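PDB 6XXW: beta-glucuronidase from Dictyoglomus thermophilum, which probably hydrolyses beta-D-glucuronides, releasing D-glucuronic acid from the linked alcohol or phenol. Local coordinates for residues A358-N369 and S407-A418. Numbering follows the deposited sequence.
Sequences AVIEEAPAVGLN and SVIMWSVANEAA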
ATOM      1  N   ALA A 358      14.284  29.914  -7.270  1.00 17.11           N
ATOM      2  CA  ALA A 358      15.190  30.066  -8.397  1.00 19.97           C
ATOM      3  C   ALA A 358      14.985  28.905  -9.357  1.00 24.12           C
ATOM      4  O   ALA A 358      14.912  27.748  -8.935  1.00 21.62           O
ATOM      5  CB  ALA A 358      16.640  30.120  -7.913  1.00 19.37           C
ATOM      6  N   VAL A 359      14.897  29.206 -10.647  1.00 19.41           N
ATOM      7  CA  VAL A 359      14.554  28.217 -11.659  1.00 20.35           C
ATOM      8  C   VAL A 359      15.707  28.086 -12.653  1.00 17.85           C
ATOM      9  O   VAL A 359      16.177  29.087 -13.206  1.00 19.21           O
ATOM     10  CB  VAL A 359      13.249  28.598 -12.381  1.00 20.91           C
ATOM     11  CG1 VAL A 359      12.975  27.637 -13.510  1.00 18.34           C
ATOM     12  CG2 VAL A 359      12.086  28.610 -11.388  1.00 16.27           C
ATOM     13  N   ILE A 360      16.153  26.858 -12.877  1.00 17.00           N
ATOM     14  CA  ILE A 360      16.981  26.520 -14.033  1.00 15.55           C
ATOM     15  C   ILE A 360      16.015  26.034 -15.101  1.00 17.27           C
ATOM     16  O   ILE A 360      15.430  24.958 -14.962  1.00 16.37           O
ATOM     17  CB  ILE A 360      18.019  25.433 -13.700  1.00 16.27           C
ATOM     18  CG1 ILE A 360      18.911  25.855 -12.527  1.00 19.17           C
ATOM     19  CG2 ILE A 360      18.874  25.120 -14.929  1.00 16.02           C
ATOM     20  CD1 ILE A 360      19.720  24.710 -11.910  1.00 21.03           C
ATOM     21  N   GLU A 361      15.831  26.801 -16.170  1.00 14.48           N
ATOM     22  CA  GLU A 361      14.873  26.388 -17.183  1.00 16.50           C
ATOM     23  C   GLU A 361      15.592  25.709 -18.338  1.00 19.16           C
ATOM     24  O   GLU A 361      16.611  26.206 -18.830  1.00 18.53           O
ATOM     25  CB  GLU A 361      14.023  27.548 -17.687  1.00 18.92           C
ATOM     26  CG  GLU A 361      12.946  27.054 -18.643  1.00 18.42           C
ATOM     27  CD  GLU A 361      11.789  28.003 -18.750  1.00 24.41           C
ATOM     28  OE1 GLU A 361      12.044  29.225 -18.760  1.00 23.07           O
ATOM     29  OE2 GLU A 361      10.637  27.523 -18.819  1.00 19.74           O
ATOM     30  N   GLU A 362      15.054  24.567 -18.759  1.00 15.81           N
ATOM     31  CA  GLU A 362      15.744  23.628 -19.623  1.00 15.82           C
ATOM     32  C   GLU A 362      15.002  23.448 -20.942  1.00 18.37           C
ATOM     33  O   GLU A 362      13.769  23.318 -20.969  1.00 18.22           O
ATOM     34  CB  GLU A 362      15.884  22.280 -18.903  1.00 16.00           C
ATOM     35  CG  GLU A 362      16.637  21.230 -19.664  1.00 19.02           C
ATOM     36  CD  GLU A 362      17.049  20.108 -18.750  1.00 21.32           C
ATOM     37  OE1 GLU A 362      18.008  20.308 -17.961  1.00 19.28           O
ATOM     38  OE2 GLU A 362      16.400  19.044 -18.808  1.00 18.63           O
ATOM     39  N   ALA A 363      15.769  23.436 -22.031  1.00 18.02           N
ATOM     40  CA  ALA A 363      15.254  23.117 -23.353  1.00 17.41           C
ATOM     41  C   ALA A 363      14.938  21.626 -23.461  1.00 20.43           C
ATOM     42  O   ALA A 363      15.539  20.802 -22.763  1.00 19.63           O
ATOM     43  CB  ALA A 363      16.277  23.514 -24.419  1.00 22.32           C
ATOM     44  N   PRO A 364      14.028  21.248 -24.371  1.00 20.45           N
ATOM     45  CA  PRO A 364      13.568  19.851 -24.422  1.00 20.01           C
ATOM     46  C   PRO A 364      14.518  18.878 -25.109  1.00 20.43           C
ATOM     47  O   PRO A 364      14.056  17.885 -25.688  1.00 20.15           O
ATOM     48  CB  PRO A 364      12.246  19.944 -25.207  1.00 21.20           C
ATOM     49  CG  PRO A 364      12.061  21.368 -25.560  1.00 22.48           C
ATOM     50  CD  PRO A 364      13.334  22.089 -25.359  1.00 21.37           C
ATOM     51  N   ALA A 365      15.828  19.132 -25.048  1.00 18.33           N
ATOM     52  CA  ALA A 365      16.829  18.262 -25.670  1.00 20.19           C
ATOM     53  C   ALA A 365      17.187  17.118 -24.716  1.00 17.25           C
ATOM     54  O   ALA A 365      18.296  16.998 -24.190  1.00 18.28           O
ATOM     55  CB  ALA A 365      18.062  19.063 -26.073  1.00 18.53           C
ATOM     56  N   VAL A 366      16.200  16.259 -24.506  1.00 19.15           N
ATOM     57  CA  VAL A 366      16.323  15.079 -23.664  1.00 19.05           C
ATOM     58  C   VAL A 366      15.991  13.881 -24.540  1.00 16.62           C
ATOM     59  O   VAL A 366      15.176  13.975 -25.461  1.00 18.61           O
ATOM     60  CB  VAL A 366      15.392  15.170 -22.426  1.00 18.81           C
ATOM     61  CG1 VAL A 366      13.929  15.366 -22.851  1.00 14.20           C
ATOM     62  CG2 VAL A 366      15.552  13.933 -21.505  1.00 16.88           C
ATOM     63  N   GLY A 367      16.642  12.754 -24.270  1.00 19.41           N
ATOM     64  CA  GLY A 367      16.496  11.600 -25.125  1.00 19.85           C
ATOM     65  C   GLY A 367      17.503  11.513 -26.248  1.00 20.84           C
ATOM     66  O   GLY A 367      17.364  10.641 -27.116  1.00 19.92           O
ATOM     67  N   LEU A 368      18.507  12.390 -26.262  1.00 15.68           N
ATOM     68  CA  LEU A 368      19.553  12.368 -27.283  1.00 20.88           C
ATOM     69  C   LEU A 368      20.655  11.393 -26.869  1.00 19.83           C
ATOM     70  O   LEU A 368      21.833  11.724 -26.742  1.00 20.88           O
ATOM     71  CB  LEU A 368      20.101  13.772 -27.515  1.00 18.30           C
ATOM     72  CG  LEU A 368      19.260  14.708 -28.388  1.00 20.60           C
ATOM     73  CD1 LEU A 368      18.000  15.145 -27.676  1.00 17.52           C
ATOM     74  CD2 LEU A 368      20.092  15.933 -28.797  1.00 17.26           C
ATOM     75  N   ASN A 369      20.234  10.150 -26.665  1.00 19.92           N
ATOM     76  CA  ASN A 369      21.126   9.150 -26.102  1.00 21.30           C
ATOM     77  C   ASN A 369      20.485   7.785 -26.255  1.00 25.52           C
ATOM     78  O   ASN A 369      19.331   7.587 -25.862  1.00 25.96           O
ATOM     79  CB  ASN A 369      21.409   9.457 -24.626  1.00 18.19           C
ATOM     80  CG  ASN A 369      22.748   8.926 -24.156  1.00 27.25           C
ATOM     81  OD1 ASN A 369      23.407   9.546 -23.318  1.00 29.87           O
ATOM     82  ND2 ASN A 369      23.142   7.773 -24.664  1.00 28.72           N
ATOM     83  N   SER A 407      12.762  34.815 -11.681  1.00 15.73           N
ATOM     84  CA  SER A 407      12.972  33.477 -11.136  1.00 14.02           C
ATOM     85  C   SER A 407      13.893  32.631 -12.012  1.00 15.76           C
ATOM     86  O   SER A 407      14.608  31.767 -11.486  1.00 16.89           O
ATOM     87  CB  SER A 407      11.626  32.768 -10.948  1.00 19.28           C
ATOM     88  OG  SER A 407      10.969  32.552 -12.201  1.00 19.58           O
ATOM     89  N   VAL A 408      13.889  32.838 -13.335  1.00 18.57           N
ATOM     90  CA  VAL A 408      14.819  32.102 -14.188  1.00 15.77           C
ATOM     91  C   VAL A 408      16.220  32.668 -13.988  1.00 17.19           C
ATOM     92  O   VAL A 408      16.482  33.846 -14.278  1.00 16.30           O
ATOM     93  CB  VAL A 408      14.415  32.175 -15.669  1.00 16.67           C
ATOM     94  CG1 VAL A 408      15.456  31.412 -16.530  1.00 15.89           C
ATOM     95  CG2 VAL A 408      13.017  31.642 -15.910  1.00 15.23           C
ATOM     96  N   ILE A 409      17.144  31.825 -13.526  1.00 15.88           N
ATOM     97  CA  ILE A 409      18.495  32.278 -13.230  1.00 17.01           C
ATOM     98  C   ILE A 409      19.556  31.525 -14.006  1.00 19.95           C
ATOM     99  O   ILE A 409      20.736  31.778 -13.801  1.00 19.75           O
ATOM    100  CB  ILE A 409      18.800  32.228 -11.716  1.00 19.73           C
ATOM    101  CG1 ILE A 409      18.273  30.941 -11.083  1.00 17.98           C
ATOM    102  CG2 ILE A 409      18.211  33.466 -11.023  1.00 19.18           C
ATOM    103  CD1 ILE A 409      18.956  29.686 -11.518  1.00 18.37           C
ATOM    104  N   MET A 410      19.171  30.610 -14.893  1.00 20.61           N
ATOM    105  CA  MET A 410      20.125  29.808 -15.657  1.00 18.34           C
ATOM    106  C   MET A 410      19.355  29.064 -16.730  1.00 15.21           C
ATOM    107  O   MET A 410      18.222  28.631 -16.504  1.00 17.92           O
ATOM    108  CB  MET A 410      20.882  28.805 -14.766  1.00 13.39           C
ATOM    109  CG  MET A 410      21.929  27.975 -15.510  1.00 18.35           C
ATOM    110  SD  MET A 410      23.376  27.501 -14.535  1.00 20.56           S
ATOM    111  CE  MET A 410      22.633  26.489 -13.223  1.00 15.81           C
ATOM    112  N   TRP A 411      19.989  28.891 -17.889  1.00 16.85           N
ATOM    113  CA  TRP A 411      19.441  28.072 -18.962  1.00 16.80           C
ATOM    114  C   TRP A 411      20.188  26.744 -19.034  1.00 17.79           C
ATOM    115  O   TRP A 411      21.428  26.717 -19.000  1.00 16.64           O
ATOM    116  CB  TRP A 411      19.560  28.776 -20.326  1.00 16.93           C
ATOM    117  CG  TRP A 411      18.977  30.172 -20.388  1.00 17.30           C
ATOM    118  CD1 TRP A 411      19.675  31.337 -20.524  1.00 19.80           C
ATOM    119  CD2 TRP A 411      17.585  30.536 -20.357  1.00 18.23           C
ATOM    120  NE1 TRP A 411      18.810  32.407 -20.564  1.00 17.04           N
ATOM    121  CE2 TRP A 411      17.521  31.945 -20.469  1.00 21.62           C
ATOM    122  CE3 TRP A 411      16.391  29.813 -20.241  1.00 17.20           C
ATOM    123  CZ2 TRP A 411      16.309  32.649 -20.447  1.00 18.55           C
ATOM    124  CZ3 TRP A 411      15.166  30.525 -20.230  1.00 16.94           C
ATOM    125  CH2 TRP A 411      15.146  31.922 -20.336  1.00 17.04           C
ATOM    126  N   SER A 412      19.439  25.649 -19.181  1.00 13.51           N
ATOM    127  CA  SER A 412      20.021  24.328 -19.427  1.00 15.82           C
ATOM    128  C   SER A 412      19.748  23.937 -20.872  1.00 15.66           C
ATOM    129  O   SER A 412      18.595  23.934 -21.306  1.00 18.44           O
ATOM    130  CB  SER A 412      19.454  23.271 -18.480  1.00 19.59           C
ATOM    131  OG  SER A 412      19.964  21.991 -18.840  1.00 17.31           O
ATOM    132  N   VAL A 413      20.803  23.643 -21.630  1.00 17.14           N
ATOM    133  CA  VAL A 413      20.596  23.384 -23.053  1.00 19.43           C
ATOM    134  C   VAL A 413      20.220  21.933 -23.359  1.00 18.40           C
ATOM    135  O   VAL A 413      19.696  21.664 -24.453  1.00 16.98           O
ATOM    136  CB  VAL A 413      21.824  23.789 -23.901  1.00 17.17           C
ATOM    137  CG1 VAL A 413      22.112  25.299 -23.768  1.00 19.27           C
ATOM    138  CG2 VAL A 413      23.045  22.964 -23.550  1.00 18.89           C
ATOM    139  N   ALA A 414      20.437  21.000 -22.429  1.00 17.62           N
ATOM    140  CA  ALA A 414      20.129  19.592 -22.676  1.00 19.06           C
ATOM    141  C   ALA A 414      20.224  18.802 -21.375  1.00 18.83           C
ATOM    142  O   ALA A 414      20.790  19.262 -20.381  1.00 19.93           O
ATOM    143  CB  ALA A 414      21.063  18.976 -23.726  1.00 17.09           C
ATOM    144  N   ASN A 415      19.682  17.584 -21.408  1.00 17.59           N
ATOM    145  CA  ASN A 415      19.762  16.652 -20.285  1.00 20.20           C
ATOM    146  C   ASN A 415      20.242  15.299 -20.780  1.00 20.57           C
ATOM    147  O   ASN A 415      19.547  14.643 -21.561  1.00 17.90           O
ATOM    148  CB  ASN A 415      18.409  16.486 -19.593  1.00 17.85           C
ATOM    149  CG  ASN A 415      18.472  15.524 -18.418  1.00 18.40           C
ATOM    150  OD1 ASN A 415      18.847  15.910 -17.308  1.00 20.77           O
ATOM    151  ND2 ASN A 415      18.112  14.255 -18.657  1.00 19.57           N
ATOM    152  N   GLU A 416      21.415  14.873 -20.305  1.00 16.94           N
ATOM    153  CA  GLU A 416      21.925  13.521 -20.546  1.00 15.59           C
ATOM    154  C   GLU A 416      21.990  13.184 -22.033  1.00 19.53           C
ATOM    155  O   GLU A 416      21.602  12.093 -22.456  1.00 18.63           O
ATOM    156  CB  GLU A 416      21.091  12.480 -19.792  1.00 17.17           C
ATOM    157  CG  GLU A 416      21.108  12.640 -18.258  1.00 14.43           C
ATOM    158  CD  GLU A 416      20.465  11.462 -17.536  1.00 22.16           C
ATOM    159  OE1 GLU A 416      19.623  10.761 -18.144  1.00 23.25           O
ATOM    160  OE2 GLU A 416      20.808  11.234 -16.356  1.00 23.12           O
ATOM    161  N   ALA A 417      22.481  14.126 -22.835  1.00 19.63           N
ATOM    162  CA  ALA A 417      22.805  13.813 -24.219  1.00 16.15           C
ATOM    163  C   ALA A 417      24.079  12.964 -24.292  1.00 18.81           C
ATOM    164  O   ALA A 417      24.847  12.854 -23.333  1.00 17.93           O
ATOM    165  CB  ALA A 417      22.981  15.097 -25.032  1.00 16.98           C
ATOM    166  N   ALA A 418      24.321  12.386 -25.471  1.00 18.43           N
ATOM    167  CA  ALA A 418      25.517  11.558 -25.697  1.00 23.19           C
ATOM    168  C   ALA A 418      26.715  12.455 -26.021  1.00 18.26           C
ATOM    169  O   ALA A 418      27.260  12.466 -27.129  1.00 20.69           O
ATOM    170  CB  ALA A 418      25.265  10.535 -26.796  1.00 18.99           C
TER
HETATM  171  O   HOH W   1      19.568  14.505 -24.266  1.00 20.68           O
HETATM  172  O   HOH W   2      18.763  11.312 -22.568  1.00 19.32           O
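With CG anti to the backbone N in E362 (chi1 -177°) and OG likewise in S412, both side chains leave their strands on the same face and meet there. S412 OG donates to E362 OE1 at 2.7 Å, reaching the anti side of the carboxylate, 27° out of its plane. E362 OE1 also forms a salt bridge with R338, while OE2 is hydrogen-bonded to H341 ND1 and lies 3.3 Å from N415 CB. Replacing this glutamate by an alanine is likely to leave the S412 hydroxyl without its acceptor and R338 and H341 without their carboxylate partner. On the opposite face E361 lies alongside W411: OE1 sits 3.7 Å from CZ3 at the ring edge, the carboxylate only 8° from the ring plane, while OE2 pairs with R401.

Backbone bonds, among them S412 N to E361 O (2.9 Å) and A363 N to S412 O (3.0 Å), pair 358-362 in parallel with 408-415, the third and fourth strands of the family's TIM barrel, joined by a right-handed beta-alpha-beta crossover through helix 385-402. Nearer the strand starts, I360 CD1 packs 3.7 Å from M410 CE.

Beyond the strands the loops stay in touch. N415 N reaches A365 O from above the carbonyl plane, and one water bridges A365 O, N415 O and L368 N; a second joins G367 N to E416 O. N415-E416, at the C-terminal end of the fourth strand, match the Asn-Glu pair of clan GH-A, whose glutamate is the acid/base, a probable role here. N415 ND2 and E416 OE1 both hydrogen-bond a Tris molecule, probably from the crystallisation liquor, while N415 OD1 is hydrogen-bonded to R338 and E416 OE2 to N467.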